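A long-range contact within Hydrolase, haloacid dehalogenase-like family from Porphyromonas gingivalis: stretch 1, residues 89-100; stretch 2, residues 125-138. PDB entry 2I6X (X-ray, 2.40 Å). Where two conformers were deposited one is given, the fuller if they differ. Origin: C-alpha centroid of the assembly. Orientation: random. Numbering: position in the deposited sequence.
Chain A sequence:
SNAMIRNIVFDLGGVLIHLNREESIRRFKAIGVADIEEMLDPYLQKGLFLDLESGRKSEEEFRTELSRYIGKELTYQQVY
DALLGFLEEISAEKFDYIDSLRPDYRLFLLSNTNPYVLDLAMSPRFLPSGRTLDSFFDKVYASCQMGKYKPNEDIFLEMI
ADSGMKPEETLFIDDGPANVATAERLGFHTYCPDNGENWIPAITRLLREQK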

# COMPACT_ATOMS: atom_id res chain seq x y z
N GLU A 89 11.66 -5.45 -3.02
CA GLU A 89 12.57 -4.49 -2.40
C GLU A 89 11.88 -3.40 -1.60
O GLU A 89 11.06 -2.64 -2.13
CB GLU A 89 13.52 -3.83 -3.40
CG GLU A 89 14.35 -2.73 -2.70
CD GLU A 89 15.44 -2.07 -3.53
OE1 GLU A 89 15.18 -1.70 -4.70
OE2 GLU A 89 16.56 -1.89 -2.99
N ILE A 90 12.24 -3.30 -0.32
CA ILE A 90 11.84 -2.18 0.50
C ILE A 90 12.89 -1.07 0.31
O ILE A 90 14.03 -1.18 0.78
CB ILE A 90 11.67 -2.64 1.96
CG1 ILE A 90 10.63 -3.79 2.01
CG2 ILE A 90 11.29 -1.47 2.85
CD1 ILE A 90 10.64 -4.68 3.27
N SER A 91 12.51 -0.03 -0.44
CA SER A 91 13.45 1.02 -0.85
C SER A 91 13.92 1.89 0.32
O SER A 91 13.24 2.83 0.73
CB SER A 91 12.86 1.92 -1.94
OG SER A 91 13.91 2.68 -2.54
N ALA A 92 15.07 1.54 0.86
CA ALA A 92 15.73 2.36 1.87
C ALA A 92 15.89 3.82 1.42
O ALA A 92 15.61 4.74 2.20
CB ALA A 92 17.11 1.75 2.25
N GLU A 93 16.33 4.04 0.17
CA GLU A 93 16.58 5.40 -0.30
C GLU A 93 15.32 6.25 -0.44
O GLU A 93 15.35 7.44 -0.14
CB GLU A 93 17.48 5.45 -1.55
CG GLU A 93 16.84 5.24 -2.93
CD GLU A 93 17.89 5.37 -4.06
OE1 GLU A 93 18.31 6.52 -4.38
OE2 GLU A 93 18.31 4.31 -4.62
N LYS A 94 14.21 5.65 -0.86
CA LYS A 94 12.94 6.37 -0.94
C LYS A 94 12.41 6.70 0.45
O LYS A 94 11.84 7.77 0.64
CB LYS A 94 11.91 5.62 -1.78
CG LYS A 94 12.31 5.49 -3.24
CD LYS A 94 11.27 4.66 -3.97
CE LYS A 94 11.67 4.30 -5.40
NZ LYS A 94 10.60 3.46 -6.02
N PHE A 95 12.64 5.82 1.43
CA PHE A 95 12.27 6.17 2.81
C PHE A 95 13.15 7.29 3.37
O PHE A 95 12.64 8.19 4.05
CB PHE A 95 12.26 4.94 3.72
CG PHE A 95 11.00 4.17 3.63
CD1 PHE A 95 9.84 4.61 4.28
CD2 PHE A 95 10.93 3.01 2.86
CE1 PHE A 95 8.63 3.89 4.21
CE2 PHE A 95 9.72 2.29 2.76
CZ PHE A 95 8.57 2.73 3.45
N ASP A 96 14.45 7.24 3.09
CA ASP A 96 15.34 8.34 3.43
C ASP A 96 14.87 9.67 2.84
O ASP A 96 14.86 10.68 3.54
CB ASP A 96 16.78 8.03 2.98
CG ASP A 96 17.51 7.12 3.95
OD1 ASP A 96 17.01 6.94 5.09
OD2 ASP A 96 18.59 6.60 3.60
N TYR A 97 14.47 9.65 1.57
CA TYR A 97 14.02 10.84 0.87
C TYR A 97 12.75 11.39 1.50
O TYR A 97 12.61 12.59 1.69
CB TYR A 97 13.80 10.56 -0.62
CG TYR A 97 13.19 11.75 -1.31
CD1 TYR A 97 13.89 12.97 -1.40
CD2 TYR A 97 11.92 11.68 -1.85
CE1 TYR A 97 13.31 14.09 -2.02
CE2 TYR A 97 11.33 12.80 -2.48
CZ TYR A 97 12.03 13.99 -2.56
OH TYR A 97 11.48 15.08 -3.17
N ILE A 98 11.83 10.50 1.82
CA ILE A 98 10.57 10.85 2.46
C ILE A 98 10.89 11.46 3.81
O ILE A 98 10.30 12.43 4.21
CB ILE A 98 9.66 9.58 2.57
CG1 ILE A 98 9.07 9.25 1.20
CG2 ILE A 98 8.50 9.75 3.55
CD1 ILE A 98 8.12 8.09 1.29
N ASP A 99 11.86 10.88 4.51
CA ASP A 99 12.23 11.40 5.81
C ASP A 99 12.74 12.84 5.74
O ASP A 99 12.52 13.62 6.68
CB ASP A 99 13.29 10.51 6.45
CG ASP A 99 13.47 10.82 7.92
OD1 ASP A 99 14.62 11.12 8.33
OD2 ASP A 99 12.45 10.81 8.66
N SER A 100 13.40 13.19 4.63
CA SER A 100 13.86 14.56 4.39
C SER A 100 12.72 15.52 4.11
O SER A 100 12.88 16.73 4.26
CB SER A 100 14.89 14.60 3.25
OG SER A 100 14.29 14.41 1.99
N ARG A 125 11.86 -4.86 11.92
CA ARG A 125 12.50 -5.62 10.85
C ARG A 125 12.11 -5.09 9.47
O ARG A 125 12.49 -5.66 8.44
CB ARG A 125 12.10 -7.09 10.95
CG ARG A 125 12.36 -7.65 12.32
CD ARG A 125 13.78 -7.27 12.80
NE ARG A 125 14.13 -8.02 14.00
CZ ARG A 125 15.32 -8.00 14.58
NH1 ARG A 125 15.51 -8.73 15.67
NH2 ARG A 125 16.31 -7.26 14.08
N PHE A 126 11.35 -4.01 9.45
CA PHE A 126 10.88 -3.49 8.18
C PHE A 126 12.02 -2.84 7.39
O PHE A 126 12.16 -3.09 6.21
CB PHE A 126 9.70 -2.54 8.41
CG PHE A 126 9.14 -1.93 7.15
CD1 PHE A 126 8.71 -2.73 6.11
CD2 PHE A 126 9.03 -0.55 7.04
CE1 PHE A 126 8.19 -2.16 4.98
CE2 PHE A 126 8.52 0.03 5.92
CZ PHE A 126 8.10 -0.76 4.88
N LEU A 127 12.86 -2.06 8.07
CA LEU A 127 13.96 -1.29 7.46
C LEU A 127 15.25 -1.44 8.23
O LEU A 127 15.22 -1.63 9.46
CB LEU A 127 13.61 0.20 7.41
CG LEU A 127 12.66 0.69 6.32
CD1 LEU A 127 11.98 1.96 6.74
CD2 LEU A 127 13.42 0.91 5.02
N PRO A 128 16.40 -1.34 7.53
CA PRO A 128 17.66 -1.53 8.22
C PRO A 128 17.78 -0.61 9.42
O PRO A 128 18.44 -0.95 10.40
CB PRO A 128 18.71 -1.16 7.16
CG PRO A 128 18.04 -1.48 5.88
CD PRO A 128 16.61 -1.03 6.10
N SER A 129 17.10 0.53 9.35
CA SER A 129 17.18 1.53 10.40
C SER A 129 16.40 1.14 11.64
O SER A 129 16.61 1.71 12.70
CB SER A 129 16.72 2.89 9.87
OG SER A 129 15.35 2.86 9.48
N GLY A 130 15.49 0.16 11.51
CA GLY A 130 14.58 -0.22 12.59
C GLY A 130 13.42 0.76 12.75
O GLY A 130 12.74 0.79 13.78
N ARG A 131 13.18 1.56 11.72
CA ARG A 131 12.12 2.54 11.80
C ARG A 131 10.81 1.94 11.30
O ARG A 131 10.80 1.19 10.32
CB ARG A 131 12.51 3.82 11.07
CG ARG A 131 13.37 4.70 11.99
CD ARG A 131 13.53 6.10 11.50
NE ARG A 131 12.26 6.74 11.19
CZ ARG A 131 12.15 7.85 10.47
NH1 ARG A 131 10.97 8.35 10.20
NH2 ARG A 131 13.24 8.46 10.01
N THR A 132 9.73 2.25 12.01
CA THR A 132 8.44 1.70 11.66
C THR A 132 7.86 2.54 10.54
O THR A 132 8.24 3.71 10.37
CB THR A 132 7.45 1.68 12.85
OG1 THR A 132 7.35 3.00 13.41
CG2 THR A 132 7.91 0.72 13.93
N LEU A 133 6.96 1.94 9.78
CA LEU A 133 6.29 2.60 8.68
C LEU A 133 5.56 3.85 9.17
O LEU A 133 5.60 4.91 8.51
CB LEU A 133 5.32 1.63 8.04
CG LEU A 133 4.48 2.16 6.88
CD1 LEU A 133 5.35 2.25 5.65
CD2 LEU A 133 3.26 1.29 6.65
N ASP A 134 4.91 3.73 10.32
CA ASP A 134 4.11 4.81 10.87
C ASP A 134 4.99 6.05 11.16
O ASP A 134 4.53 7.19 11.09
CB ASP A 134 3.38 4.31 12.12
CG ASP A 134 1.97 4.84 12.22
OD1 ASP A 134 1.00 4.05 12.06
OD2 ASP A 134 1.83 6.05 12.46
N SER A 135 6.26 5.82 11.47
CA SER A 135 7.16 6.92 11.80
C SER A 135 7.55 7.88 10.64
O SER A 135 8.19 8.89 10.89
CB SER A 135 8.43 6.38 12.46
OG SER A 135 9.36 5.93 11.48
N PHE A 136 7.21 7.56 9.39
CA PHE A 136 7.55 8.46 8.27
C PHE A 136 6.38 9.38 7.90
O PHE A 136 6.55 10.33 7.14
CB PHE A 136 7.98 7.68 7.03
CG PHE A 136 9.28 6.94 7.20
CD1 PHE A 136 10.49 7.54 6.88
CD2 PHE A 136 9.29 5.63 7.67
CE1 PHE A 136 11.71 6.84 7.05
CE2 PHE A 136 10.48 4.94 7.84
CZ PHE A 136 11.69 5.53 7.52
N PHE A 137 5.19 9.09 8.41
CA PHE A 137 4.02 9.83 7.96
C PHE A 137 3.35 10.53 9.11
O PHE A 137 3.49 10.12 10.28
CB PHE A 137 3.06 8.88 7.23
CG PHE A 137 3.75 8.09 6.15
CD1 PHE A 137 4.01 8.67 4.91
CD2 PHE A 137 4.22 6.81 6.38
CE1 PHE A 137 4.67 7.98 3.91
CE2 PHE A 137 4.88 6.11 5.37
CZ PHE A 137 5.11 6.70 4.15
N ASP A 138 2.64 11.61 8.79
CA ASP A 138 1.80 12.23 9.79
C ASP A 138 0.69 11.25 10.13
O ASP A 138 0.34 11.09 11.30
CB ASP A 138 1.32 13.60 9.32
CG ASP A 138 2.47 14.60 9.25
OD1 ASP A 138 2.99 15.00 10.31
OD2 ASP A 138 2.89 14.94 8.13
O HOH W 1 9.51 11.49 7.96

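At the centre of this contact lies Phe95, a buried residue whose CA-to-CB bond points from the helix toward the second stretch. A phenyl ring suits such a place because it offers two kinds of apolar surface, π faces and C–H edges, and here both are used. Leu127 CD1 sits over one face, 4.2 Å from the centroid of the Phe95 ring and 19° off its normal, a CH-π contact. At the ring's edge, Leu133 CD1 lies 3.9 Å from Phe95 CZ.

Two more phenylalanines pack against Phe95. Phe126 directs its edge toward the face of Phe95 in an offset arrangement, with planes at 84° and centroids 5.5 Å apart. Phe95 in turn presents its own edge to the face of Phe136, with centroids 4.8 Å apart and planes inclined at 54°. In such pairs the slightly positive ring hydrogens meet the electron-rich π cloud, so tilted rings pack closely without stacking.

The cluster extends along stretch 1 in two directions. Toward its start, Ile90, in a strand, places CG2 over the face of Phe126, 4.1 Å from the ring centroid, and the same methyl approaches Leu127 CD2 at 3.9 Å; a single methyl thus touches both side chains. Farther along the helix, Ile98 lies one turn beyond Phe95 and also points toward stretch 2. Its CG2 meets Phe136 CB at 4.1 Å and Phe137 CE1 at 4.2 Å.

The backbone arrangement matches this order. Stretch 1 passes from strand into a helix, with Ser91 at the N-cap, where Ser91 OG accepts a weak bond from Lys94 N at 3.4 Å. Stretch 2 is mostly loop, with a 3-10 segment at 134–136 and a type I turn from Leu127 to Gly130, whose phi of 78° by itself favours glycine. The CA atoms of Ala92 and Leu127 are 6.9 Å apart, those of Asp99 and Phe136 6.0 Å, so both chains advance in the same general sense. Leu127 CD2 lies 4.2 Å from Ala92 CA, while the CA-to-CB bond of Ala92 points sideways.

At the polar edge, Asp99 forms a salt bridge with Arg131. Asp99 OD2 accepts from Arg131 NH2 at 2.8 Å and, less directly, from Arg131 NH1 at 3.3 Å, lying near the guanidinium plane where the N–H groups point. Within stretch 2, Arg131 NE also donates to Ser135 OG at 3.0 Å, helping to hold the guanidinium in position. A water donates to Asp99 OD2 at 3.1 Å and to Phe136 O at 3.3 Å, bridging the two stretches.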